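Local structure of WYL1 (Ruminococcus sp., 6OAW) at residues S61-A66 against R162-A167; A120-T125 against Y169-L174; E320-I325 against N344-P349; Q352-F357 against F373-T378. The protein probably modulates the RNA-guided, RNA-targeting Type VI-D CRISPR-Cas system as a WYL-domain accessory protein. One frame throughout, in Å; residues are numbered along the deposited sequence.

Interaction 1. Residues S61-A66 against R162-A167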
loop_
_atom_site.group_PDB
_atom_site.type_symbol
_atom_site.label_atom_id
_atom_site.label_comp_id
_atom_site.label_asym_id
_atom_site.label_seq_id
_atom_site.Cartn_x
_atom_site.Cartn_y
_atom_site.Cartn_z
ATOM N N SER B 61 -7.813 2.405 21.411
ATOM C CA SER B 61 -8.404 3.398 20.478
ATOM C C SER B 61 -8.674 2.724 19.135
ATOM O O SER B 61 -9.737 2.966 18.549
ATOM C CB SER B 61 -7.500 4.580 20.274
ATOM O OG SER B 61 -7.375 5.310 21.467
ATOM N N ILE B 62 -7.707 1.963 18.630
ATOM C CA ILE B 62 -7.836 1.286 17.311
ATOM C C ILE B 62 -9.025 0.326 17.409
ATOM O O ILE B 62 -9.924 0.412 16.553
ATOM C CB ILE B 62 -6.548 0.552 16.924
ATOM C CG1 ILE B 62 -5.405 1.535 16.669
ATOM C CG2 ILE B 62 -6.791 -0.349 15.715
ATOM C CD1 ILE B 62 -4.068 0.870 16.472
ATOM N N PHE B 63 -9.016 -0.536 18.430
ATOM C CA PHE B 63 -10.091 -1.509 18.681
ATOM C C PHE B 63 -11.423 -0.765 18.769
ATOM O O PHE B 63 -12.325 -1.193 18.060
ATOM C CB PHE B 63 -9.827 -2.365 19.915
ATOM C CG PHE B 63 -10.874 -3.424 20.085
ATOM C CD1 PHE B 63 -12.083 -3.114 20.686
ATOM C CD2 PHE B 63 -10.680 -4.686 19.559
ATOM C CE1 PHE B 63 -13.083 -4.063 20.754
ATOM C CE2 PHE B 63 -11.676 -5.646 19.654
ATOM C CZ PHE B 63 -12.870 -5.332 20.257
ATOM N N ASP B 64 -11.532 0.315 19.544
ATOM C CA ASP B 64 -12.816 1.006 19.830
ATOM C C ASP B 64 -13.373 1.583 18.526
ATOM O O ASP B 64 -14.594 1.394 18.229
ATOM C CB ASP B 64 -12.673 2.104 20.887
ATOM C CG ASP B 64 -12.530 1.567 22.305
ATOM O OD1 ASP B 64 -12.753 0.360 22.495
ATOM O OD2 ASP B 64 -12.180 2.351 23.196
ATOM N N SER B 65 -12.520 2.246 17.754
ATOM C CA SER B 65 -12.925 2.842 16.466
ATOM C C SER B 65 -13.406 1.766 15.495
ATOM O O SER B 65 -14.500 1.938 14.921
ATOM C CB SER B 65 -11.795 3.648 15.921
ATOM O OG SER B 65 -11.592 4.744 16.784
ATOM N N ALA B 66 -12.609 0.728 15.272
ATOM C CA ALA B 66 -12.920 -0.326 14.286
ATOM C C ALA B 66 -14.218 -1.030 14.707
ATOM O O ALA B 66 -15.035 -1.326 13.834
ATOM C CB ALA B 66 -11.772 -1.299 14.189
ATOM N N ARG B 162 -6.952 -14.131 21.874
ATOM C CA ARG B 162 -5.592 -14.017 21.275
ATOM C C ARG B 162 -5.728 -13.917 19.737
ATOM O O ARG B 162 -5.156 -12.985 19.131
ATOM C CB ARG B 162 -4.724 -15.201 21.737
ATOM C CG ARG B 162 -3.270 -15.145 21.268
ATOM C CD ARG B 162 -2.243 -15.719 22.252
ATOM N N ARG B 163 -6.502 -14.836 19.154
ATOM C CA ARG B 163 -6.715 -14.969 17.696
ATOM C C ARG B 163 -7.434 -13.705 17.191
ATOM O O ARG B 163 -6.989 -13.132 16.159
ATOM C CB ARG B 163 -7.501 -16.260 17.413
ATOM N N PHE B 164 -8.507 -13.285 17.873
ATOM C CA PHE B 164 -9.345 -12.121 17.468
ATOM C C PHE B 164 -8.465 -10.856 17.438
ATOM O O PHE B 164 -8.428 -10.150 16.399
ATOM C CB PHE B 164 -10.551 -11.993 18.398
ATOM C CG PHE B 164 -11.411 -10.772 18.227
ATOM C CD1 PHE B 164 -11.629 -10.208 16.991
ATOM C CD2 PHE B 164 -12.067 -10.227 19.308
ATOM C CE1 PHE B 164 -12.451 -9.102 16.839
ATOM C CE2 PHE B 164 -12.885 -9.118 19.163
ATOM C CZ PHE B 164 -13.065 -8.545 17.929
ATOM N N LEU B 165 -7.757 -10.586 18.532
ATOM C CA LEU B 165 -6.973 -9.333 18.663
ATOM C C LEU B 165 -5.806 -9.359 17.673
ATOM O O LEU B 165 -5.509 -8.300 17.104
ATOM C CB LEU B 165 -6.503 -9.171 20.110
ATOM C CG LEU B 165 -7.600 -8.944 21.150
ATOM C CD1 LEU B 165 -7.001 -8.784 22.516
ATOM C CD2 LEU B 165 -8.457 -7.736 20.825
ATOM N N LYS B 166 -5.167 -10.508 17.458
ATOM C CA LYS B 166 -4.057 -10.585 16.478
ATOM C C LYS B 166 -4.596 -10.181 15.095
ATOM O O LYS B 166 -3.908 -9.428 14.347
ATOM C CB LYS B 166 -3.450 -11.985 16.444
ATOM C CG LYS B 166 -2.457 -12.201 15.310
ATOM C CD LYS B 166 -1.847 -13.599 15.277
ATOM C CE LYS B 166 -0.782 -13.754 14.201
ATOM N NZ LYS B 166 0.351 -12.799 14.351
ATOM N N ALA B 167 -5.788 -10.678 14.764
ATOM C CA ALA B 167 -6.449 -10.418 13.466
ATOM C C ALA B 167 -6.762 -8.923 13.356
ATOM O O ALA B 167 -6.532 -8.350 12.305
ATOM C CB ALA B 167 -7.678 -11.267 13.341
#
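F63 and F164 both turn CG away from their backbone N and beside the carbonyl carbon, with chi1 of -175° and 173°, and this throws each ring out across the gap between helices 55-71 and 161-172. The two side chains cross at roughly a right angle. Their rings meet obliquely, with planes 76° apart and centroids separated by 5.7 Å, and F164 comes in near the plane of the F63 ring, at its edge: CE2 of F63 lies 3.6 Å from CZ of F164. The next residue, L165, adds a methyl to the same ring, its CD2 sitting 4.0 Å from CD2 of F63. Within this contact F63 meets two consecutive residues of one helix, by apolar packing. F63 also packs on L141 and L145 of helix 139-145. Trimming F63 to an alanine is likely to open a gap in front of F164 and L165, leaving both without their partner on helix 55-71. F90 meets both F63 and F164 edge-to-face, while F9 stacks on F164. With all three touching residues buried, the contact belongs to an aromatic cluster of the kind found in the hydrophobic core of helical domains, here the N-terminal, mostly helical part of the chain.

Interaction 2. Residues A120-T125 against Y169-L174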
loop_
_atom_site.group_PDB
_atom_site.type_symbol
_atom_site.label_atom_id
_atom_site.label_comp_id
_atom_site.label_asym_id
_atom_site.label_seq_id
_atom_site.Cartn_x
_atom_site.Cartn_y
_atom_site.Cartn_z
ATOM N N ALA B 120 -11.075 -19.933 8.352
ATOM C CA ALA B 120 -9.928 -20.547 7.640
ATOM C C ALA B 120 -8.830 -19.501 7.437
ATOM O O ALA B 120 -7.662 -19.872 7.571
ATOM C CB ALA B 120 -10.353 -21.174 6.334
ATOM N N LYS B 121 -9.191 -18.247 7.152
ATOM C CA LYS B 121 -8.227 -17.167 6.827
ATOM C C LYS B 121 -7.401 -16.752 8.058
ATOM O O LYS B 121 -6.166 -16.623 7.899
ATOM C CB LYS B 121 -8.949 -15.928 6.305
ATOM C CG LYS B 121 -8.036 -14.815 5.817
ATOM C CD LYS B 121 -8.544 -13.470 6.192
ATOM C CE LYS B 121 -7.827 -12.368 5.452
ATOM N NZ LYS B 121 -8.489 -11.064 5.673
ATOM N N TYR B 122 -8.039 -16.541 9.216
ATOM C CA TYR B 122 -7.375 -16.141 10.487
ATOM C C TYR B 122 -6.970 -17.374 11.318
ATOM O O TYR B 122 -6.458 -17.169 12.407
ATOM C CB TYR B 122 -8.272 -15.172 11.269
ATOM C CG TYR B 122 -8.527 -13.866 10.554
ATOM C CD1 TYR B 122 -7.490 -12.991 10.263
ATOM C CD2 TYR B 122 -9.803 -13.505 10.152
ATOM C CE1 TYR B 122 -7.715 -11.800 9.584
ATOM C CE2 TYR B 122 -10.052 -12.326 9.467
ATOM C CZ TYR B 122 -9.003 -11.460 9.194
ATOM O OH TYR B 122 -9.254 -10.301 8.516
ATOM N N GLU B 123 -7.163 -18.602 10.817
ATOM C CA GLU B 123 -6.745 -19.866 11.499
ATOM C C GLU B 123 -5.503 -20.469 10.815
ATOM O O GLU B 123 -5.085 -21.556 11.263
ATOM C CB GLU B 123 -7.860 -20.917 11.513
ATOM N N LYS B 124 -4.932 -19.821 9.783
ATOM C CA LYS B 124 -3.759 -20.353 9.024
ATOM C C LYS B 124 -2.480 -20.054 9.835
ATOM O O LYS B 124 -2.134 -18.850 9.950
ATOM C CB LYS B 124 -3.724 -19.778 7.601
ATOM N N THR B 125 -1.851 -21.092 10.420
ATOM C CA THR B 125 -0.563 -21.027 11.176
ATOM C C THR B 125 0.507 -20.432 10.245
ATOM O O THR B 125 0.605 -20.908 9.097
ATOM C CB THR B 125 -0.157 -22.403 11.727
ATOM N N TYR B 169 -5.202 -6.333 14.719
ATOM C CA TYR B 169 -3.998 -5.456 14.648
ATOM C C TYR B 169 -3.216 -5.774 13.376
ATOM O O TYR B 169 -2.682 -4.826 12.801
ATOM C CB TYR B 169 -3.190 -5.511 15.952
ATOM C CG TYR B 169 -3.990 -4.985 17.115
ATOM C CD1 TYR B 169 -4.556 -3.722 17.074
ATOM C CD2 TYR B 169 -4.300 -5.795 18.188
ATOM C CE1 TYR B 169 -5.364 -3.249 18.097
ATOM C CE2 TYR B 169 -5.115 -5.348 19.214
ATOM C CZ TYR B 169 -5.651 -4.070 19.175
ATOM O OH TYR B 169 -6.434 -3.654 20.218
ATOM N N GLU B 170 -3.188 -7.038 12.935
ATOM C CA GLU B 170 -2.573 -7.406 11.631
ATOM C C GLU B 170 -3.366 -6.719 10.516
ATOM O O GLU B 170 -2.731 -6.200 9.571
ATOM C CB GLU B 170 -2.534 -8.909 11.364
ATOM C CG GLU B 170 -1.684 -9.688 12.332
ATOM C CD GLU B 170 -0.181 -9.686 12.132
ATOM O OE1 GLU B 170 0.328 -8.998 11.207
ATOM O OE2 GLU B 170 0.505 -10.370 12.931
ATOM N N ASP B 171 -4.688 -6.683 10.603
ATOM C CA ASP B 171 -5.508 -6.007 9.559
ATOM C C ASP B 171 -5.285 -4.485 9.621
ATOM O O ASP B 171 -5.125 -3.869 8.567
ATOM C CB ASP B 171 -6.997 -6.289 9.694
ATOM C CG ASP B 171 -7.444 -7.592 9.088
ATOM O OD1 ASP B 171 -6.580 -8.322 8.564
ATOM O OD2 ASP B 171 -8.646 -7.873 9.204
ATOM N N TYR B 172 -5.285 -3.905 10.817
ATOM C CA TYR B 172 -4.969 -2.470 11.014
ATOM C C TYR B 172 -3.705 -2.127 10.215
ATOM O O TYR B 172 -3.748 -1.242 9.349
ATOM C CB TYR B 172 -4.788 -2.144 12.495
ATOM C CG TYR B 172 -4.287 -0.743 12.698
ATOM C CD1 TYR B 172 -5.138 0.346 12.604
ATOM C CD2 TYR B 172 -2.933 -0.514 12.899
ATOM C CE1 TYR B 172 -4.667 1.635 12.773
ATOM C CE2 TYR B 172 -2.445 0.761 13.076
ATOM C CZ TYR B 172 -3.312 1.838 13.007
ATOM O OH TYR B 172 -2.770 3.076 13.198
ATOM N N ALA B 173 -2.641 -2.900 10.433
ATOM C CA ALA B 173 -1.289 -2.666 9.875
ATOM C C ALA B 173 -1.265 -2.710 8.352
ATOM O O ALA B 173 -0.257 -2.206 7.812
ATOM C CB ALA B 173 -0.317 -3.673 10.418
ATOM N N LEU B 174 -2.263 -3.313 7.694
ATOM C CA LEU B 174 -2.298 -3.478 6.210
ATOM C C LEU B 174 -3.028 -2.298 5.554
ATOM O O LEU B 174 -2.945 -2.137 4.319
ATOM C CB LEU B 174 -2.962 -4.822 5.843
ATOM C CG LEU B 174 -2.145 -6.075 6.206
ATOM C CD1 LEU B 174 -2.916 -7.354 5.906
ATOM C CD2 LEU B 174 -0.780 -6.098 5.530
HETATM O O HOH W 1 -7.001 -8.366 5.490
#
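Y122 and D171 run into each other at about a right angle, the phenol of one helix end directed at the carboxylate of the other, with the ring and carboxylate planes 58° apart. Y122 sets CG anti to its carbonyl carbon (chi1 -63°), which sends the ring toward D171. OH of Y122 donates to OD2 of D171 over 2.6 Å, a short bond that is nonetheless weak. D171 OD1 lies near the plane of the ring at its edge. K121 lies over one face of the phenol, with CD 3.6 Å above the plane of the Y122 ring and offset toward the rim, and its NZ donates to OH of Y122 at 3.0 Å. The hydroxyl therefore accepts a hydrogen bond from the lysine and donates a weak one to the aspartate. The ammonium NZ of K121 stays 4.4 Å from OD1 of D171, too far for a salt bridge, but a water closes the circuit, accepting from NZ and donating to OD1. A phenylalanine in place of Y122 would probably leave D171 OD2 and the K121 ammonium without the hydroxyl that joins them. N88 of a loop touches K121, Y122 and D171 alike. The contact ties the C-terminal end of helix 104-122 to that of helix 161-172, whose Y169 and Y172 pack against helices 30-44 and 55-71.

Interaction 3. Residues E320-I325 against N344-P349. Unlike the reference sequence in segment 320-325: R323 (reference Gly).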
loop_
_atom_site.group_PDB
_atom_site.type_symbol
_atom_site.label_atom_id
_atom_site.label_comp_id
_atom_site.label_asym_id
_atom_site.label_seq_id
_atom_site.Cartn_x
_atom_site.Cartn_y
_atom_site.Cartn_z
ATOM N N GLU B 320 10.082 14.834 -20.526
ATOM C CA GLU B 320 9.893 13.356 -20.427
ATOM C C GLU B 320 9.676 12.999 -18.950
ATOM O O GLU B 320 8.782 12.169 -18.676
ATOM C CB GLU B 320 11.039 12.576 -21.082
ATOM C CG GLU B 320 10.781 11.082 -21.175
HETATM N N MSE B 321 10.396 13.646 -18.023
HETATM C CA MSE B 321 10.283 13.322 -16.569
HETATM C C MSE B 321 8.915 13.828 -16.094
HETATM O O MSE B 321 8.229 13.151 -15.299
HETATM C CB MSE B 321 11.436 13.947 -15.778
HETATM C CG MSE B 321 12.778 13.253 -15.986
HETATM SE SE MSE B 321 14.282 14.299 -15.211
HETATM C CE MSE B 321 13.871 14.395 -13.293
ATOM N N PHE B 322 8.527 14.998 -16.594
ATOM C CA PHE B 322 7.225 15.638 -16.272
ATOM C C PHE B 322 6.091 14.691 -16.680
ATOM O O PHE B 322 5.134 14.532 -15.903
ATOM C CB PHE B 322 7.135 17.010 -16.941
ATOM C CG PHE B 322 5.889 17.774 -16.584
ATOM C CD1 PHE B 322 4.729 17.587 -17.307
ATOM C CD2 PHE B 322 5.889 18.673 -15.527
ATOM C CE1 PHE B 322 3.574 18.291 -16.990
ATOM C CE2 PHE B 322 4.743 19.382 -15.220
ATOM C CZ PHE B 322 3.576 19.164 -15.929
ATOM N N ARG B 323 6.198 14.093 -17.865
ATOM C CA ARG B 323 5.171 13.170 -18.414
ATOM C C ARG B 323 5.035 11.946 -17.488
ATOM O O ARG B 323 3.888 11.482 -17.302
ATOM C CB ARG B 323 5.508 12.771 -19.861
ATOM C CG ARG B 323 4.524 11.784 -20.501
ATOM N N LYS B 324 6.141 11.431 -16.944
ATOM C CA LYS B 324 6.180 10.119 -16.226
ATOM C C LYS B 324 5.897 10.309 -14.730
ATOM O O LYS B 324 5.335 9.397 -14.139
ATOM C CB LYS B 324 7.540 9.410 -16.365
ATOM C CG LYS B 324 7.833 8.720 -17.695
ATOM N N ILE B 325 6.254 11.447 -14.129
ATOM C CA ILE B 325 6.136 11.646 -12.655
ATOM C C ILE B 325 4.900 12.513 -12.373
ATOM O O ILE B 325 4.936 13.756 -12.558
ATOM C CB ILE B 325 7.459 12.226 -12.096
ATOM C CG1 ILE B 325 8.656 11.320 -12.412
ATOM C CG2 ILE B 325 7.368 12.518 -10.601
ATOM C CD1 ILE B 325 9.974 11.974 -12.127
ATOM N N ASN B 344 8.662 27.569 -18.931
ATOM C CA ASN B 344 7.224 27.236 -18.807
ATOM C C ASN B 344 6.694 27.923 -17.558
ATOM O O ASN B 344 7.437 28.023 -16.561
ATOM C CB ASN B 344 7.015 25.724 -18.736
ATOM C CG ASN B 344 7.488 25.018 -19.990
ATOM O OD1 ASN B 344 6.692 24.744 -20.864
ATOM N ND2 ASN B 344 8.768 24.723 -20.094
ATOM N N GLU B 345 5.464 28.400 -17.621
ATOM C CA GLU B 345 4.788 29.095 -16.504
ATOM C C GLU B 345 3.873 28.090 -15.807
ATOM O O GLU B 345 2.959 27.549 -16.437
ATOM C CB GLU B 345 4.013 30.312 -17.005
ATOM C CG GLU B 345 4.940 31.355 -17.595
ATOM C CD GLU B 345 4.382 32.764 -17.681
ATOM O OE1 GLU B 345 3.161 32.896 -17.761
ATOM O OE2 GLU B 345 5.185 33.709 -17.623
ATOM N N PHE B 346 4.113 27.879 -14.523
ATOM C CA PHE B 346 3.276 27.015 -13.674
ATOM C C PHE B 346 2.432 27.957 -12.846
ATOM O O PHE B 346 2.951 29.040 -12.525
ATOM C CB PHE B 346 4.160 26.017 -12.924
ATOM C CG PHE B 346 4.699 24.941 -13.828
ATOM C CD1 PHE B 346 5.909 25.103 -14.467
ATOM C CD2 PHE B 346 3.983 23.767 -14.055
ATOM C CE1 PHE B 346 6.410 24.113 -15.309
ATOM C CE2 PHE B 346 4.480 22.781 -14.901
ATOM C CZ PHE B 346 5.683 22.963 -15.542
ATOM N N ILE B 347 1.165 27.611 -12.643
ATOM C CA ILE B 347 0.179 28.454 -11.910
ATOM C C ILE B 347 -0.204 27.753 -10.609
ATOM O O ILE B 347 -0.933 28.363 -9.800
ATOM C CB ILE B 347 -1.055 28.779 -12.782
ATOM C CG1 ILE B 347 -1.736 27.535 -13.355
ATOM C CG2 ILE B 347 -0.699 29.767 -13.888
ATOM C CD1 ILE B 347 -3.225 27.779 -13.684
ATOM N N SER B 348 0.240 26.515 -10.407
ATOM C CA SER B 348 0.111 25.825 -9.103
ATOM C C SER B 348 0.824 26.677 -8.066
ATOM O O SER B 348 1.746 27.402 -8.395
ATOM C CB SER B 348 0.704 24.434 -9.121
ATOM O OG SER B 348 0.167 23.674 -10.184
ATOM N N PRO B 349 0.447 26.590 -6.779
ATOM C CA PRO B 349 1.159 27.328 -5.740
ATOM C C PRO B 349 2.670 27.123 -5.828
ATOM O O PRO B 349 3.156 26.029 -6.112
ATOM C CB PRO B 349 0.569 26.748 -4.450
ATOM C CG PRO B 349 -0.829 26.310 -4.856
ATOM C CD PRO B 349 -0.686 25.800 -6.271
#
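F322 and F346 supply the whole of this contact, burying 35 and 37 Å² in it. Their side chains approach from opposite directions, F322 from helix 316-324 and F346 from strand 342-346, and the rings meet through their CE2 corners. The closest pair is CE2 of F322 and CE2 of F346, 3.4 Å apart, which is tight for two aromatic carbons. CZ of F346 follows at 3.7 Å from CE2 of F322. The two rings are turned differently: F322 arrives at the edge of the F346 ring, near its plane, whereas F346 reaches the F322 ring obliquely. With planes at 47° and centroids 5.7 Å apart, the pair is neither a parallel stack nor a T-shaped one. F322 gets its reach by placing CG anti to the backbone N (chi1 -176°), which lets the ring span the distance to a strand whose nearest CA, that of N344, is 11.9 Å from the CA of F322. P338 also lies against F322, and L332 and V312 against F346. Backbone hydrogen bonds of N344 with V312 and of F346 with S310 hold the strand in its sheet. A helix thus packs its aromatic side chain onto one face of a three-stranded antiparallel sheet, as in small alpha/beta domains; if the central sheet is the WYL domain, this would probably be the C-terminal extension seen in relatives.

Interaction 4. Residues Q352-F357 against F373-T378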
loop_
_atom_site.group_PDB
_atom_site.type_symbol
_atom_site.label_atom_id
_atom_site.label_comp_id
_atom_site.label_asym_id
_atom_site.label_seq_id
_atom_site.Cartn_x
_atom_site.Cartn_y
_atom_site.Cartn_z
ATOM N N GLN B 352 4.356 24.009 -4.279
ATOM C CA GLN B 352 4.137 22.705 -4.957
ATOM C C GLN B 352 5.094 22.605 -6.135
ATOM O O GLN B 352 5.652 21.526 -6.361
ATOM C CB GLN B 352 2.697 22.558 -5.416
ATOM C CG GLN B 352 2.406 21.249 -6.136
ATOM C CD GLN B 352 0.962 21.228 -6.594
ATOM O OE1 GLN B 352 0.158 22.076 -6.206
ATOM N NE2 GLN B 352 0.642 20.288 -7.465
ATOM N N VAL B 353 5.301 23.701 -6.865
ATOM C CA VAL B 353 6.301 23.727 -7.982
ATOM C C VAL B 353 7.674 23.313 -7.425
ATOM O O VAL B 353 8.329 22.446 -8.022
ATOM C CB VAL B 353 6.347 25.111 -8.669
ATOM C CG1 VAL B 353 7.236 25.103 -9.898
ATOM C CG2 VAL B 353 4.955 25.549 -9.065
ATOM N N LYS B 354 8.086 23.940 -6.334
ATOM C CA LYS B 354 9.377 23.697 -5.641
ATOM C C LYS B 354 9.478 22.213 -5.228
ATOM O O LYS B 354 10.503 21.549 -5.520
ATOM C CB LYS B 354 9.377 24.579 -4.392
ATOM C CG LYS B 354 10.627 25.328 -4.037
ATOM C CD LYS B 354 10.898 25.314 -2.555
ATOM C CE LYS B 354 9.863 26.025 -1.720
ATOM N NZ LYS B 354 9.852 25.486 -0.341
ATOM N N TYR B 355 8.443 21.675 -4.572
ATOM C CA TYR B 355 8.430 20.254 -4.129
ATOM C C TYR B 355 8.457 19.333 -5.356
ATOM O O TYR B 355 8.932 18.208 -5.236
ATOM C CB TYR B 355 7.242 19.879 -3.232
ATOM C CG TYR B 355 7.202 20.518 -1.868
ATOM C CD1 TYR B 355 8.330 21.077 -1.294
ATOM C CD2 TYR B 355 6.038 20.512 -1.125
ATOM C CE1 TYR B 355 8.295 21.621 -0.018
ATOM C CE2 TYR B 355 5.978 21.065 0.140
ATOM C CZ TYR B 355 7.113 21.619 0.694
ATOM O OH TYR B 355 7.066 22.138 1.956
ATOM N N TYR B 356 8.046 19.799 -6.534
ATOM C CA TYR B 356 8.078 18.933 -7.736
ATOM C C TYR B 356 9.441 18.975 -8.430
ATOM O O TYR B 356 9.962 17.911 -8.825
ATOM C CB TYR B 356 7.014 19.335 -8.739
ATOM C CG TYR B 356 6.887 18.359 -9.867
ATOM C CD1 TYR B 356 6.331 17.110 -9.673
ATOM C CD2 TYR B 356 7.390 18.653 -11.124
ATOM C CE1 TYR B 356 6.211 16.213 -10.718
ATOM C CE2 TYR B 356 7.308 17.748 -12.168
ATOM C CZ TYR B 356 6.698 16.530 -11.971
ATOM O OH TYR B 356 6.586 15.633 -13.003
ATOM N N PHE B 357 9.986 20.181 -8.623
ATOM C CA PHE B 357 11.190 20.371 -9.458
ATOM C C PHE B 357 12.472 20.323 -8.612
ATOM O O PHE B 357 13.547 20.352 -9.217
ATOM C CB PHE B 357 11.045 21.627 -10.296
ATOM C CG PHE B 357 10.035 21.498 -11.397
ATOM C CD1 PHE B 357 10.255 20.624 -12.444
ATOM C CD2 PHE B 357 8.882 22.273 -11.400
ATOM C CE1 PHE B 357 9.330 20.541 -13.473
ATOM C CE2 PHE B 357 7.948 22.157 -12.413
ATOM C CZ PHE B 357 8.181 21.305 -13.455
ATOM N N PHE B 373 13.947 30.201 -6.641
ATOM C CA PHE B 373 15.288 30.224 -7.266
ATOM C C PHE B 373 16.380 30.112 -6.188
ATOM O O PHE B 373 17.261 29.256 -6.319
ATOM C CB PHE B 373 15.504 31.483 -8.082
ATOM C CG PHE B 373 16.882 31.485 -8.676
ATOM C CD1 PHE B 373 17.151 30.688 -9.765
ATOM C CD2 PHE B 373 17.885 32.280 -8.149
ATOM C CE1 PHE B 373 18.410 30.665 -10.318
ATOM C CE2 PHE B 373 19.148 32.237 -8.704
ATOM C CZ PHE B 373 19.411 31.423 -9.774
ATOM N N GLU B 374 16.285 30.920 -5.135
ATOM C CA GLU B 374 17.329 31.042 -4.090
ATOM C C GLU B 374 17.401 29.740 -3.253
ATOM O O GLU B 374 18.523 29.292 -2.950
ATOM C CB GLU B 374 17.068 32.280 -3.237
ATOM C CG GLU B 374 17.212 33.600 -4.005
ATOM C CD GLU B 374 16.605 34.814 -3.328
ATOM O OE1 GLU B 374 16.380 35.839 -4.027
ATOM O OE2 GLU B 374 16.434 34.755 -2.093
ATOM N N GLU B 375 16.255 29.125 -2.932
ATOM C CA GLU B 375 16.223 27.834 -2.186
ATOM C C GLU B 375 16.831 26.729 -3.054
ATOM O O GLU B 375 17.619 25.967 -2.534
ATOM C CB GLU B 375 14.819 27.395 -1.770
ATOM C CG GLU B 375 14.307 28.141 -0.560
ATOM C CD GLU B 375 12.847 27.847 -0.276
ATOM O OE1 GLU B 375 12.046 28.834 -0.203
ATOM O OE2 GLU B 375 12.516 26.615 -0.207
HETATM N N MSE B 376 16.453 26.650 -4.323
HETATM C CA MSE B 376 16.981 25.600 -5.227
HETATM C C MSE B 376 18.486 25.804 -5.382
HETATM O O MSE B 376 19.200 24.796 -5.277
HETATM C CB MSE B 376 16.299 25.631 -6.589
HETATM C CG MSE B 376 14.823 25.240 -6.558
HETATM SE SE MSE B 376 14.462 23.493 -5.681
HETATM C CE MSE B 376 14.158 23.958 -3.787
ATOM N N ARG B 377 18.951 27.057 -5.569
ATOM C CA ARG B 377 20.394 27.327 -5.754
ATOM C C ARG B 377 21.159 26.832 -4.509
ATOM O O ARG B 377 22.185 26.158 -4.685
ATOM C CB ARG B 377 20.696 28.799 -6.025
ATOM C CG ARG B 377 22.170 29.037 -6.340
ATOM C CD ARG B 377 22.442 30.504 -6.468
ATOM N NE ARG B 377 23.816 30.742 -6.884
ATOM C CZ ARG B 377 24.541 31.789 -6.508
ATOM N NH1 ARG B 377 24.012 32.714 -5.723
ATOM N NH2 ARG B 377 25.788 31.914 -6.925
ATOM N N THR B 378 20.685 27.172 -3.311
ATOM C CA THR B 378 21.261 26.731 -2.015
ATOM C C THR B 378 21.256 25.190 -1.945
ATOM O O THR B 378 22.328 24.612 -1.702
ATOM C CB THR B 378 20.463 27.346 -0.858
ATOM O OG1 THR B 378 20.696 28.746 -0.977
ATOM C CG2 THR B 378 20.881 26.849 0.517
#
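K354 and E375 form a salt bridge between two helices of the C-terminal alpha/beta domain, 350-357 and 370-389. NZ of K354 donates to OE2 of E375 at 2.9 Å, and OE2 accepts with its syn lone pair, on the side of the other carboxylate oxygen. The side chains cross at about a right angle. The lysine chain is bent at chi2 and chi3 (-139° and -64°), a fold that brings its methylenes as well as its ammonium up to the carboxylate: CE of K354 lies 3.1 Å from OE2 of E375. E375, by contrast, is extended beyond CG. Next to the ion pair, the selenomethionine M376 curls its chain so that its methyl packs on the lysine methylenes, with CE of M376 3.7 Å from CD of K354. K354 and E375 are both partly exposed.

Further out, V353 and F357 fix the shorter helix on the sheet by packing on V312, and M376 touches I366 of strand 364-368. Helix 370-389 also faces a second subunit: M376 packs on Y387 of the second subunit, and R377 NE hydrogen-bonds to N388 OD1 of the same second subunit. Within the same helix, E374 O accepts from T378 OG1 at 3.0 Å and from T378 N, the two donors reaching it from opposite faces of the carbonyl plane.

In the fold
The four contacts fall into two pairs, one in the N-terminal and one in the C-terminal part of the chain. Interactions 1 and 2 share helix 161-172 and have centres about 11 Å apart; A167 CB packs 3.5 Å from Y122 CD1, and I62 CG2 lies 3.6 Å from Y172 CD1. Interactions 3 and 4 lie in the C-terminal domain with centres about 13 Å apart, joined by a probable hydrogen bond of 2.5 Å between Y356 OH and I325 O and by F346 meeting F357 edge-to-face. Centres of interactions 1 and 3 are about 44 Å apart, and the six-stranded sheet of residues 205-270 comes between the pairs in sequence. Interaction 4 also borders the second subunit through helix 370-389.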